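Local atomic coordinates of minor fimbrium subunit Mfa5 (Porphyromonas gingivalis ATCC 33277, PDB entry 6TO1), a protein that serves as an accessory subunit of the minor fimbriae, surface pili that mediate biofilm formation and adhesion to host cells and to other oral bacteria. Residues 122-127 and 400-405; 226-231 and 354-359; 537-542 and 559-564; 612-617 and 638-643. All blocks are in the same frame, centred on the assembly; numbering follows the deposited sequence.

Contact 1 (122-127 and 400-405); sequences VTVPVD and IAQTIN
Val-122 and Ile-404 lie side by side and point the same way, with Val-122 CG1 3.7 Å from Ile-404 CG1. Ile-404 CG1 is anti to its carbonyl carbon (chi1 -61°), and the CD1 methyl beyond it comes within 3.6 Å of Val-124 CG2, the two side chains crossing at about a right angle. Val-124 CG2 is also lined by the extended Gln-402 chain: in the conformer described, CB, CG and CD pack on this methyl with OE1 beside it. Two methylenes and a terminal amide suit an exposed place, since the stem can shield a valine and the amide tolerates water.

The backbones run in nearly opposite directions and make a single bridge, Thr-123 to Thr-403. Val-124 N gives an almost straight bond to Gln-402 O (2.9 Å), and Ile-404 N approaches Val-122 O in the carbonyl plane at 3.1 Å. Beyond these, one water joins Val-122 N to Ile-404 O and another links Gln-402 N with Val-124 O. The bridge joins the chain entering the von Willebrand factor A fold to the chain leaving it: residues 122-127 lead into strand 126-133, which runs on toward Ser-135 and Ser-137 of the magnesium site, and residues 400-405 lie in the loop between helix 390-395 and strand 408-417.

On the other side from Val-124, Thr-123 CG2 meets Ala-401 CB at 4.0 Å. Val-126 puts CG1 between its backbone N and carbonyl carbon (chi1 48°), where this methyl reaches Ala-401 CB at 4.1 Å; CG2, anti to the N, faces Ile-400 CG1. Val-170 touches both Val-126 and Ala-401, and His-229 touches Val-126 and Ile-400.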
# COMPACT_ATOMS: atom_id res chain seq x y z
N VAL A 122 -0.68 4.88 0.39
CA VAL A 122 0.41 5.86 0.50
C VAL A 122 0.35 6.78 -0.70
O VAL A 122 0.42 6.33 -1.84
CB VAL A 122 1.80 5.21 0.56
CG1 VAL A 122 2.91 6.24 0.25
CG2 VAL A 122 2.00 4.54 1.90
N THR A 123 0.26 8.07 -0.44
CA THR A 123 0.50 9.10 -1.45
C THR A 123 1.96 9.54 -1.35
O THR A 123 2.44 9.88 -0.26
CB THR A 123 -0.46 10.27 -1.24
OG1 THR A 123 -1.81 9.81 -1.40
CG2 THR A 123 -0.20 11.36 -2.24
N VAL A 124 2.68 9.47 -2.45
CA VAL A 124 4.11 9.78 -2.45
C VAL A 124 4.27 11.30 -2.37
O VAL A 124 3.74 11.98 -3.25
CB VAL A 124 4.79 9.20 -3.69
CG1 VAL A 124 6.26 9.61 -3.75
CG2 VAL A 124 4.66 7.67 -3.72
N PRO A 125 4.95 11.86 -1.38
CA PRO A 125 5.08 13.33 -1.33
C PRO A 125 5.77 13.90 -2.56
O PRO A 125 6.76 13.36 -3.07
CB PRO A 125 5.90 13.59 -0.05
CG PRO A 125 5.54 12.39 0.83
CD PRO A 125 5.49 11.23 -0.15
N VAL A 126 5.23 15.00 -3.05
CA VAL A 126 5.71 15.61 -4.29
C VAL A 126 5.65 17.12 -4.10
O VAL A 126 4.63 17.65 -3.63
CB VAL A 126 4.89 15.17 -5.51
CG1 VAL A 126 3.38 15.28 -5.24
CG2 VAL A 126 5.28 15.96 -6.77
N ASP A 127 6.74 17.79 -4.42
CA ASP A 127 6.81 19.24 -4.38
C ASP A 127 7.01 19.74 -5.80
O ASP A 127 7.76 19.14 -6.58
CB ASP A 127 7.95 19.74 -3.49
CG ASP A 127 7.60 19.73 -2.01
OD1 ASP A 127 6.39 19.79 -1.68
OD2 ASP A 127 8.54 19.67 -1.19
N ILE A 400 -0.25 14.29 -10.66
CA ILE A 400 1.12 14.60 -10.29
C ILE A 400 1.56 13.76 -9.11
O ILE A 400 2.75 13.48 -8.95
CB ILE A 400 1.27 16.10 -10.00
CG1 ILE A 400 2.76 16.48 -10.03
CG2 ILE A 400 0.67 16.48 -8.67
CD1 ILE A 400 3.36 16.42 -11.45
N ALA A 401 0.62 13.32 -8.28
CA ALA A 401 0.93 12.58 -7.08
C ALA A 401 0.73 11.09 -7.36
O ALA A 401 -0.34 10.68 -7.81
CB ALA A 401 0.03 13.00 -5.91
N GLN A 402 1.79 10.33 -7.14
CA GLN A 402 1.73 8.88 -7.23
C GLN A 402 1.11 8.30 -5.97
O GLN A 402 1.25 8.84 -4.87
CB GLN A 402 3.14 8.31 -7.43
CG GLN A 402 3.19 6.80 -7.50
CD GLN A 402 4.61 6.24 -7.54
OE1 GLN A 402 5.61 6.96 -7.40
NE2 GLN A 402 4.70 4.94 -7.76
N THR A 403 0.46 7.16 -6.12
CA THR A 403 0.08 6.32 -5.00
C THR A 403 0.73 4.96 -5.20
O THR A 403 0.85 4.47 -6.33
CB THR A 403 -1.43 6.17 -4.86
OG1 THR A 403 -1.94 5.62 -6.07
CG2 THR A 403 -2.07 7.52 -4.60
N ILE A 404 1.18 4.36 -4.09
CA ILE A 404 1.87 3.09 -4.13
C ILE A 404 0.87 1.97 -4.42
O ILE A 404 -0.18 1.86 -3.78
CB ILE A 404 2.62 2.86 -2.81
CG1 ILE A 404 3.67 3.94 -2.55
CG2 ILE A 404 3.27 1.48 -2.80
CD1 ILE A 404 4.75 4.03 -3.65
N ASN A 405 1.20 1.13 -5.40
CA ASN A 405 0.27 0.13 -5.93
C ASN A 405 0.26 -1.16 -5.13
O ASN A 405 -0.79 -1.79 -4.99
CB ASN A 405 0.63 -0.17 -7.40
CG ASN A 405 -0.30 -1.19 -8.05
OD1 ASN A 405 -1.53 -1.03 -8.04
ND2 ASN A 405 0.28 -2.22 -8.63
O HOH W 1 -1.40 3.48 -1.97
O HOH W 2 4.08 11.65 -6.15

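Contact 2 (226-231 and 354-359); sequences VDKHII and SGYTIH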
# COMPACT_ATOMS: atom_id res chain seq x y z
N VAL A 226 9.70 13.09 -2.12
CA VAL A 226 10.24 12.04 -2.97
C VAL A 226 10.32 12.53 -4.41
O VAL A 226 11.34 12.34 -5.09
CB VAL A 226 9.38 10.77 -2.87
CG1 VAL A 226 9.82 9.76 -3.89
CG2 VAL A 226 9.46 10.22 -1.44
N ASP A 227 9.25 13.11 -4.91
CA ASP A 227 9.21 13.62 -6.27
C ASP A 227 9.32 15.14 -6.24
O ASP A 227 8.66 15.79 -5.43
CB ASP A 227 7.91 13.28 -6.98
CG ASP A 227 7.74 11.80 -7.23
OD1 ASP A 227 8.75 11.09 -7.22
OD2 ASP A 227 6.59 11.40 -7.44
N LYS A 228 10.10 15.69 -7.17
CA LYS A 228 10.36 17.12 -7.21
C LYS A 228 10.28 17.57 -8.66
O LYS A 228 11.05 17.08 -9.51
CB LYS A 228 11.73 17.45 -6.60
CG LYS A 228 11.86 17.13 -5.13
CD LYS A 228 13.28 17.33 -4.61
CE LYS A 228 13.45 16.73 -3.21
NZ LYS A 228 14.89 16.67 -2.82
N HIS A 229 9.34 18.47 -8.94
CA HIS A 229 9.07 18.94 -10.30
C HIS A 229 9.22 20.45 -10.41
O HIS A 229 8.79 21.19 -9.52
CB HIS A 229 7.64 18.60 -10.75
CG HIS A 229 7.30 17.15 -10.73
ND1 HIS A 229 7.34 16.36 -11.87
CD2 HIS A 229 6.91 16.34 -9.73
CE1 HIS A 229 6.96 15.13 -11.56
NE2 HIS A 229 6.71 15.09 -10.27
N ILE A 230 9.81 20.90 -11.51
CA ILE A 230 9.78 22.30 -11.92
C ILE A 230 9.01 22.37 -13.22
O ILE A 230 9.29 21.62 -14.16
CB ILE A 230 11.20 22.88 -12.10
CG1 ILE A 230 11.92 22.83 -10.75
CG2 ILE A 230 11.14 24.27 -12.71
CD1 ILE A 230 13.42 23.17 -10.85
N ILE A 231 8.02 23.27 -13.27
CA ILE A 231 7.23 23.50 -14.47
C ILE A 231 7.53 24.91 -14.98
O ILE A 231 7.18 25.89 -14.32
CB ILE A 231 5.72 23.35 -14.21
CG1 ILE A 231 5.38 21.95 -13.70
CG2 ILE A 231 4.90 23.71 -15.47
CD1 ILE A 231 3.98 21.89 -13.00
N SER A 354 20.37 17.53 -9.65
CA SER A 354 19.84 17.40 -8.30
C SER A 354 18.68 16.40 -8.21
O SER A 354 18.13 16.22 -7.11
CB SER A 354 19.37 18.77 -7.79
OG SER A 354 20.46 19.67 -7.64
N GLY A 355 18.28 15.79 -9.31
CA GLY A 355 17.16 14.88 -9.34
C GLY A 355 15.80 15.49 -9.61
O GLY A 355 14.79 14.82 -9.38
N TYR A 356 15.72 16.73 -10.07
CA TYR A 356 14.42 17.34 -10.30
C TYR A 356 13.94 17.02 -11.72
O TYR A 356 14.73 16.96 -12.66
CB TYR A 356 14.48 18.86 -10.12
CG TYR A 356 15.12 19.33 -8.83
CD1 TYR A 356 15.17 18.51 -7.70
CD2 TYR A 356 15.69 20.59 -8.74
CE1 TYR A 356 15.76 18.94 -6.52
CE2 TYR A 356 16.27 21.03 -7.56
CZ TYR A 356 16.32 20.18 -6.46
OH TYR A 356 16.89 20.59 -5.29
N THR A 357 12.62 16.83 -11.86
CA THR A 357 11.98 16.63 -13.15
C THR A 357 11.58 17.99 -13.70
O THR A 357 10.98 18.80 -12.99
CB THR A 357 10.76 15.73 -13.00
OG1 THR A 357 11.18 14.46 -12.52
CG2 THR A 357 10.06 15.55 -14.32
N ILE A 358 11.90 18.24 -14.96
CA ILE A 358 11.64 19.54 -15.58
C ILE A 358 10.62 19.37 -16.69
O ILE A 358 10.88 18.65 -17.66
CB ILE A 358 12.91 20.20 -16.15
CG1 ILE A 358 14.06 20.01 -15.19
CG2 ILE A 358 12.61 21.65 -16.48
CD1 ILE A 358 13.87 20.60 -13.84
N HIS A 359 9.52 20.11 -16.57
CA HIS A 359 8.51 20.22 -17.61
C HIS A 359 8.55 21.62 -18.21
O HIS A 359 8.68 22.61 -17.48
CB HIS A 359 7.11 20.01 -17.04
CG HIS A 359 6.99 18.84 -16.12
ND1 HIS A 359 6.42 17.65 -16.52
CD2 HIS A 359 7.36 18.68 -14.83
CE1 HIS A 359 6.45 16.80 -15.51
NE2 HIS A 359 7.01 17.40 -14.47
O HOH W 3 15.97 19.34 -2.84
O HOH W 4 16.16 15.09 -5.52
O HOH W 5 11.98 14.13 -9.03
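Lys-228 lays its extended chain beside the ring of Tyr-356, Lys-228 CD coming 3.5 Å from Tyr-356 CE1, while NZ travels on to a water shared with Tyr-356 OH. A long amphipathic chain suits this partly exposed place, its methylenes on the ring and its ammonium among waters. Lys-228 O accepts a bond from Thr-357 N at 2.8 Å. His-229 follows on the sheet face it shares with Thr-357, Ile-231 and His-359; its ND1 is 2.8 Å from His-359 NE2 in a hydrogen bond whose donor is not settled. The two rings meet rim to rim, and Thr-357 CB stands beside ND1.

Ile-230 turns to the opposite face. CB is 3.9 Å from Ile-358 CD1, and CD1, placed by an extended chi2 (170°), reaches Tyr-356 CD2 at 4.0 Å. Its N binds Thr-357 O and its O takes His-359 N at 2.9 Å, the regular ladder of parallel strands. Ile-231 sets CG1 against His-359 CD2.

In the parallel core of this von Willebrand factor A fold, strand 227-234 is flanked by strands 126-133 and 357-362. Helices 209-220 and 340-353 pack on the Ile-230 and Ile-358 face; Gly-355 ends the latter helix in a Schellman motif, while Phe-397 and Ile-400 lie against the histidine face.

Contact 3 (537-542 and 559-564); sequences YVLVNK and EAHVLQ. With PO4 (phosphate ion), chain E.
Backbone bonds hold Tyr-537 and Leu-539 to the segment 559-564. Leu-563 N points almost straight at Tyr-537 O, 2.8 Å away, while Leu-539 N reaches His-561 O at 2.9 Å through a more bent N-H (136°). Between them Val-538 and Val-562 form an antiparallel non-hydrogen-bonded pair, and a water spans Tyr-537 N and Gln-564 O.

The amide-aromatic contact comes next. Gln-564 NE2 sits over the centre of the Tyr-537 ring, 3.3 Å above its plane, with ring and amide planes 65° apart. CG anti to the backbone N (chi1 173°) and an extended chain beyond carry the amide there; NE2 also bonds to Asn-600 OD1, which helps fix its place. The tyrosine hydroxyl is hydrogen-bonded to Thr-599 OG1 and Asp-567 OD2, which would help hold the ring in place.

All this belongs to a mixed sheet in which strand 530-539 is flanked by 634-643 on one side and, for a short way, by the short, weakly bonded strand 562-563; the chain then turns a corner at Gln-564 toward strand 565-568.

Apolar contacts join the leucines and the smaller residues. Leu-563 CD1 lies 4.0 Å from Leu-539 CB, the two side chains at about a right angle, and both rest on Tyr-611. Ala-560 CB meets Val-538 CB at 3.9 Å. Small enough to come close to the backbone, the same methyl also approaches Leu-539 O, Ala-560 CB standing 3.4 Å from it.

Last is a hydrogen bond to a bound ion: His-561 ND1 donates in the plane of its ring to O4 of a phosphate, probably from the crystallisation liquor, at 2.7 Å. Ala-549 N binds the same ion.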
# COMPACT_ATOMS: atom_id res chain seq x y z
N TYR A 537 -22.71 -50.46 27.81
CA TYR A 537 -23.38 -51.64 28.36
C TYR A 537 -22.36 -52.77 28.40
O TYR A 537 -22.05 -53.39 27.38
CB TYR A 537 -24.60 -51.99 27.51
CG TYR A 537 -25.55 -50.82 27.36
CD1 TYR A 537 -26.53 -50.58 28.30
CD2 TYR A 537 -25.41 -49.89 26.31
CE1 TYR A 537 -27.36 -49.52 28.21
CE2 TYR A 537 -26.27 -48.82 26.19
CZ TYR A 537 -27.24 -48.64 27.15
OH TYR A 537 -28.12 -47.58 27.12
N VAL A 538 -21.84 -53.04 29.60
CA VAL A 538 -20.66 -53.88 29.74
C VAL A 538 -20.88 -55.01 30.74
O VAL A 538 -21.74 -54.96 31.61
CB VAL A 538 -19.42 -53.05 30.14
CG1 VAL A 538 -19.10 -51.99 29.05
CG2 VAL A 538 -19.62 -52.39 31.48
N LEU A 539 -19.99 -55.99 30.65
CA LEU A 539 -20.10 -57.26 31.34
C LEU A 539 -19.28 -57.25 32.62
O LEU A 539 -18.13 -56.82 32.63
CB LEU A 539 -19.61 -58.38 30.42
CG LEU A 539 -19.61 -59.82 30.94
CD1 LEU A 539 -21.06 -60.20 31.21
CD2 LEU A 539 -18.97 -60.80 29.98
N VAL A 540 -19.90 -57.71 33.72
CA VAL A 540 -19.17 -58.01 34.94
C VAL A 540 -19.43 -59.47 35.30
O VAL A 540 -20.40 -60.10 34.85
CB VAL A 540 -19.55 -57.10 36.13
CG1 VAL A 540 -19.21 -55.65 35.82
CG2 VAL A 540 -21.04 -57.27 36.47
N ASN A 541 -18.56 -60.01 36.14
CA ASN A 541 -18.78 -61.36 36.61
C ASN A 541 -19.70 -61.35 37.83
O ASN A 541 -20.24 -60.32 38.26
CB ASN A 541 -17.45 -62.07 36.88
CG ASN A 541 -16.67 -61.44 38.01
OD1 ASN A 541 -17.22 -60.74 38.85
ND2 ASN A 541 -15.36 -61.71 38.04
N LYS A 542 -19.88 -62.57 38.37
CA LYS A 542 -20.64 -62.82 39.59
C LYS A 542 -20.30 -61.93 40.76
O LYS A 542 -21.13 -61.73 41.64
CB LYS A 542 -20.28 -64.20 40.09
CG LYS A 542 -20.56 -65.29 39.23
CD LYS A 542 -19.69 -66.50 39.57
CE LYS A 542 -19.88 -66.97 40.98
NZ LYS A 542 -18.61 -67.55 41.59
N GLU A 559 -12.85 -51.20 30.07
CA GLU A 559 -12.15 -52.29 29.40
C GLU A 559 -13.00 -53.55 29.29
O GLU A 559 -12.56 -54.52 28.67
CB GLU A 559 -10.86 -52.64 30.15
CG GLU A 559 -9.79 -51.54 30.14
CD GLU A 559 -8.82 -51.67 31.32
OE1 GLU A 559 -7.80 -52.37 31.18
OE2 GLU A 559 -9.09 -51.08 32.39
N ALA A 560 -14.18 -53.56 29.90
CA ALA A 560 -14.95 -54.79 29.96
C ALA A 560 -15.65 -55.06 28.64
O ALA A 560 -15.85 -54.17 27.80
CB ALA A 560 -15.99 -54.71 31.09
N HIS A 561 -16.03 -56.32 28.47
CA HIS A 561 -16.74 -56.75 27.29
C HIS A 561 -18.01 -55.94 27.06
O HIS A 561 -18.81 -55.75 27.98
CB HIS A 561 -17.08 -58.23 27.42
CG HIS A 561 -17.85 -58.77 26.26
ND1 HIS A 561 -17.34 -58.82 24.98
CD2 HIS A 561 -19.10 -59.29 26.18
CE1 HIS A 561 -18.23 -59.36 24.17
NE2 HIS A 561 -19.31 -59.66 24.88
N VAL A 562 -18.18 -55.49 25.83
CA VAL A 562 -19.35 -54.72 25.43
C VAL A 562 -20.46 -55.68 25.01
O VAL A 562 -20.28 -56.50 24.11
CB VAL A 562 -19.01 -53.74 24.29
CG1 VAL A 562 -20.27 -53.04 23.83
CG2 VAL A 562 -17.99 -52.75 24.75
N LEU A 563 -21.63 -55.55 25.65
CA LEU A 563 -22.75 -56.46 25.40
C LEU A 563 -23.78 -55.92 24.42
O LEU A 563 -24.54 -56.70 23.84
CB LEU A 563 -23.49 -56.75 26.72
CG LEU A 563 -22.69 -57.55 27.74
CD1 LEU A 563 -23.31 -57.42 29.14
CD2 LEU A 563 -22.64 -59.00 27.30
N GLN A 564 -23.83 -54.61 24.25
CA GLN A 564 -24.87 -53.93 23.50
C GLN A 564 -24.25 -52.63 22.99
O GLN A 564 -23.47 -52.00 23.70
CB GLN A 564 -26.06 -53.67 24.40
CG GLN A 564 -27.13 -52.84 23.82
CD GLN A 564 -28.32 -52.81 24.74
OE1 GLN A 564 -29.16 -53.70 24.72
NE2 GLN A 564 -28.41 -51.78 25.56
P PO4 E . -13.77 -58.74 25.02
O1 PO4 E . -13.66 -57.94 26.30
O2 PO4 E . -14.05 -60.20 25.33
O3 PO4 E . -12.45 -58.62 24.31
O4 PO4 E . -14.86 -58.18 24.13
O HOH W 6 -21.88 -50.14 25.10

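Contact 4 (612-617 and 638-643); sequences RFVEVP and YFAYKL
Arg-612 and Lys-642 pair by backbone in both directions: Arg-612 N gives its proton to Lys-642 O at 2.9 Å, and Lys-642 N returns one to Arg-612 O at 3.0 Å. Farther along, Val-614 N donates to Ala-640 O at 2.9 Å. The return bond is replaced by a water, which donates to Val-614 O and accepts from Ala-640 N, so the strands part here without leaving either group unpaired.

Side chains settle their own needs. In Arg-612, chi2 (107°) turns CD aside; farther out, Arg-612 NH1 bonds to Phe-613 O at 3.0 Å. Val-614 CG1 lies over the centre of the guanidinium, and Lys-642 CE is 3.5 Å from Arg-612 NH2. The two long chains lie side by side, their like charges close together (Arg-612 NH2 to Lys-642 NZ), where solvent would probably soften the repulsion. Tyr-641 OH is hydrogen-bonded to Asn-600 O.

Aromatic rings take the face of Phe-613 and Tyr-641. Phe-613 turns its edge to the face of Tyr-641 in a T-shaped stack (planes 74° apart), and Phe-613 CE1 meets Phe-639 CD1 at 3.6 Å, completing an aromatic cluster. On the Arg-612 and Lys-642 face, the small Ala-640 CB meets Val-614 CG2 and Val-616 CG2.

Strand 634-643 is central here, antiparallel to 610-614 and, through Phe-639 and Tyr-641, bonded in parallel to Val-538 of strand 530-539.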
# COMPACT_ATOMS: atom_id res chain seq x y z
N ARG A 612 -28.45 -59.46 33.04
CA ARG A 612 -29.31 -58.60 33.81
C ARG A 612 -28.50 -57.48 34.45
O ARG A 612 -27.36 -57.69 34.89
CB ARG A 612 -30.09 -59.33 34.91
CG ARG A 612 -29.28 -59.86 36.08
CD ARG A 612 -29.57 -59.01 37.29
NE ARG A 612 -29.04 -59.54 38.54
CZ ARG A 612 -28.98 -58.85 39.67
NH1 ARG A 612 -29.40 -57.58 39.69
NH2 ARG A 612 -28.50 -59.42 40.78
N PHE A 613 -29.14 -56.32 34.53
CA PHE A 613 -28.50 -55.12 35.05
C PHE A 613 -28.16 -55.27 36.52
O PHE A 613 -28.96 -55.74 37.34
CB PHE A 613 -29.44 -53.92 34.86
CG PHE A 613 -28.90 -52.63 35.41
CD1 PHE A 613 -27.97 -51.91 34.68
CD2 PHE A 613 -29.27 -52.15 36.65
CE1 PHE A 613 -27.43 -50.74 35.18
CE2 PHE A 613 -28.73 -50.97 37.16
CZ PHE A 613 -27.81 -50.26 36.40
N VAL A 614 -26.96 -54.80 36.88
CA VAL A 614 -26.49 -54.83 38.26
C VAL A 614 -25.78 -53.51 38.55
O VAL A 614 -25.28 -52.83 37.66
CB VAL A 614 -25.53 -56.00 38.54
CG1 VAL A 614 -26.29 -57.32 38.58
CG2 VAL A 614 -24.40 -56.08 37.51
N GLU A 615 -25.74 -53.15 39.83
CA GLU A 615 -25.02 -51.97 40.30
C GLU A 615 -23.81 -52.48 41.08
O GLU A 615 -23.97 -53.19 42.08
CB GLU A 615 -25.92 -51.07 41.13
CG GLU A 615 -27.10 -50.49 40.31
CD GLU A 615 -28.05 -49.59 41.10
OE1 GLU A 615 -27.87 -49.45 42.31
OE2 GLU A 615 -29.00 -49.03 40.50
N VAL A 616 -22.62 -52.20 40.58
CA VAL A 616 -21.39 -52.72 41.19
C VAL A 616 -20.44 -51.55 41.38
O VAL A 616 -20.72 -50.43 40.93
CB VAL A 616 -20.75 -53.82 40.34
CG1 VAL A 616 -21.71 -54.99 40.13
CG2 VAL A 616 -20.28 -53.24 39.00
N PRO A 617 -19.31 -51.74 42.06
CA PRO A 617 -18.38 -50.63 42.27
C PRO A 617 -17.95 -50.02 40.95
O PRO A 617 -17.60 -50.74 40.00
CB PRO A 617 -17.20 -51.28 43.02
CG PRO A 617 -17.82 -52.44 43.72
CD PRO A 617 -18.88 -52.97 42.77
N TYR A 638 -21.45 -46.17 32.46
CA TYR A 638 -21.11 -47.58 32.31
C TYR A 638 -22.15 -48.38 33.08
O TYR A 638 -22.11 -48.45 34.31
CB TYR A 638 -19.71 -47.86 32.82
CG TYR A 638 -18.70 -47.30 31.84
CD1 TYR A 638 -18.32 -48.04 30.74
CD2 TYR A 638 -18.18 -46.03 32.00
CE1 TYR A 638 -17.41 -47.55 29.82
CE2 TYR A 638 -17.26 -45.53 31.08
CZ TYR A 638 -16.89 -46.31 29.99
OH TYR A 638 -15.99 -45.87 29.03
N PHE A 639 -23.08 -48.97 32.35
CA PHE A 639 -24.09 -49.85 32.95
C PHE A 639 -23.57 -51.28 32.90
O PHE A 639 -23.23 -51.77 31.84
CB PHE A 639 -25.40 -49.66 32.20
CG PHE A 639 -25.95 -48.27 32.31
CD1 PHE A 639 -26.34 -47.77 33.53
CD2 PHE A 639 -26.06 -47.44 31.18
CE1 PHE A 639 -26.86 -46.49 33.65
CE2 PHE A 639 -26.59 -46.17 31.30
CZ PHE A 639 -26.98 -45.69 32.53
N ALA A 640 -23.52 -51.93 34.07
CA ALA A 640 -22.98 -53.27 34.24
C ALA A 640 -24.08 -54.31 34.20
O ALA A 640 -25.20 -54.08 34.68
CB ALA A 640 -22.24 -53.38 35.59
N TYR A 641 -23.77 -55.44 33.59
CA TYR A 641 -24.69 -56.56 33.46
C TYR A 641 -23.93 -57.84 33.77
O TYR A 641 -22.76 -57.98 33.38
CB TYR A 641 -25.27 -56.67 32.03
CG TYR A 641 -26.07 -55.46 31.68
CD1 TYR A 641 -27.46 -55.50 31.64
CD2 TYR A 641 -25.44 -54.28 31.36
CE1 TYR A 641 -28.18 -54.37 31.34
CE2 TYR A 641 -26.14 -53.17 31.07
CZ TYR A 641 -27.50 -53.19 31.05
OH TYR A 641 -28.15 -52.02 30.76
N LYS A 642 -24.60 -58.79 34.43
CA LYS A 642 -24.05 -60.12 34.59
C LYS A 642 -24.95 -61.17 33.97
O LYS A 642 -26.16 -60.99 33.80
CB LYS A 642 -23.78 -60.47 36.07
CG LYS A 642 -24.99 -60.55 36.95
CD LYS A 642 -24.58 -60.91 38.40
CE LYS A 642 -25.81 -61.06 39.30
NZ LYS A 642 -25.44 -61.46 40.70
N LEU A 643 -24.32 -62.29 33.64
CA LEU A 643 -25.01 -63.41 33.02
C LEU A 643 -26.11 -63.95 33.93
O LEU A 643 -25.90 -64.15 35.14
CB LEU A 643 -23.97 -64.49 32.71
CG LEU A 643 -24.45 -65.77 32.03
CD1 LEU A 643 -24.89 -65.49 30.63
CD2 LEU A 643 -23.34 -66.85 32.06
O HOH W 7 -24.46 -50.47 36.52

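How the contacts relate
Contacts 1 and 2 share one sheet: strands 126-133 and 227-234 are neighbours, so Asp-127 pairs by backbone with Asp-227 and His-229, and Val-126 packs on the His-229 ring. Contact 2 is the regular parallel core, with buried isoleucines and a histidine pair; contact 1 is a looser seam at the sheet's end, with waters and a single bridge. Contacts 3 and 4 likewise meet across adjoining strands 530-539 and 634-643, their centres about 8 Å apart, but rely on antiparallel pairing and aromatic rings, with charged or polar groups at their edges. The two pairs stand far apart, the centres of contacts 2 and 4 being about 93 Å from each other.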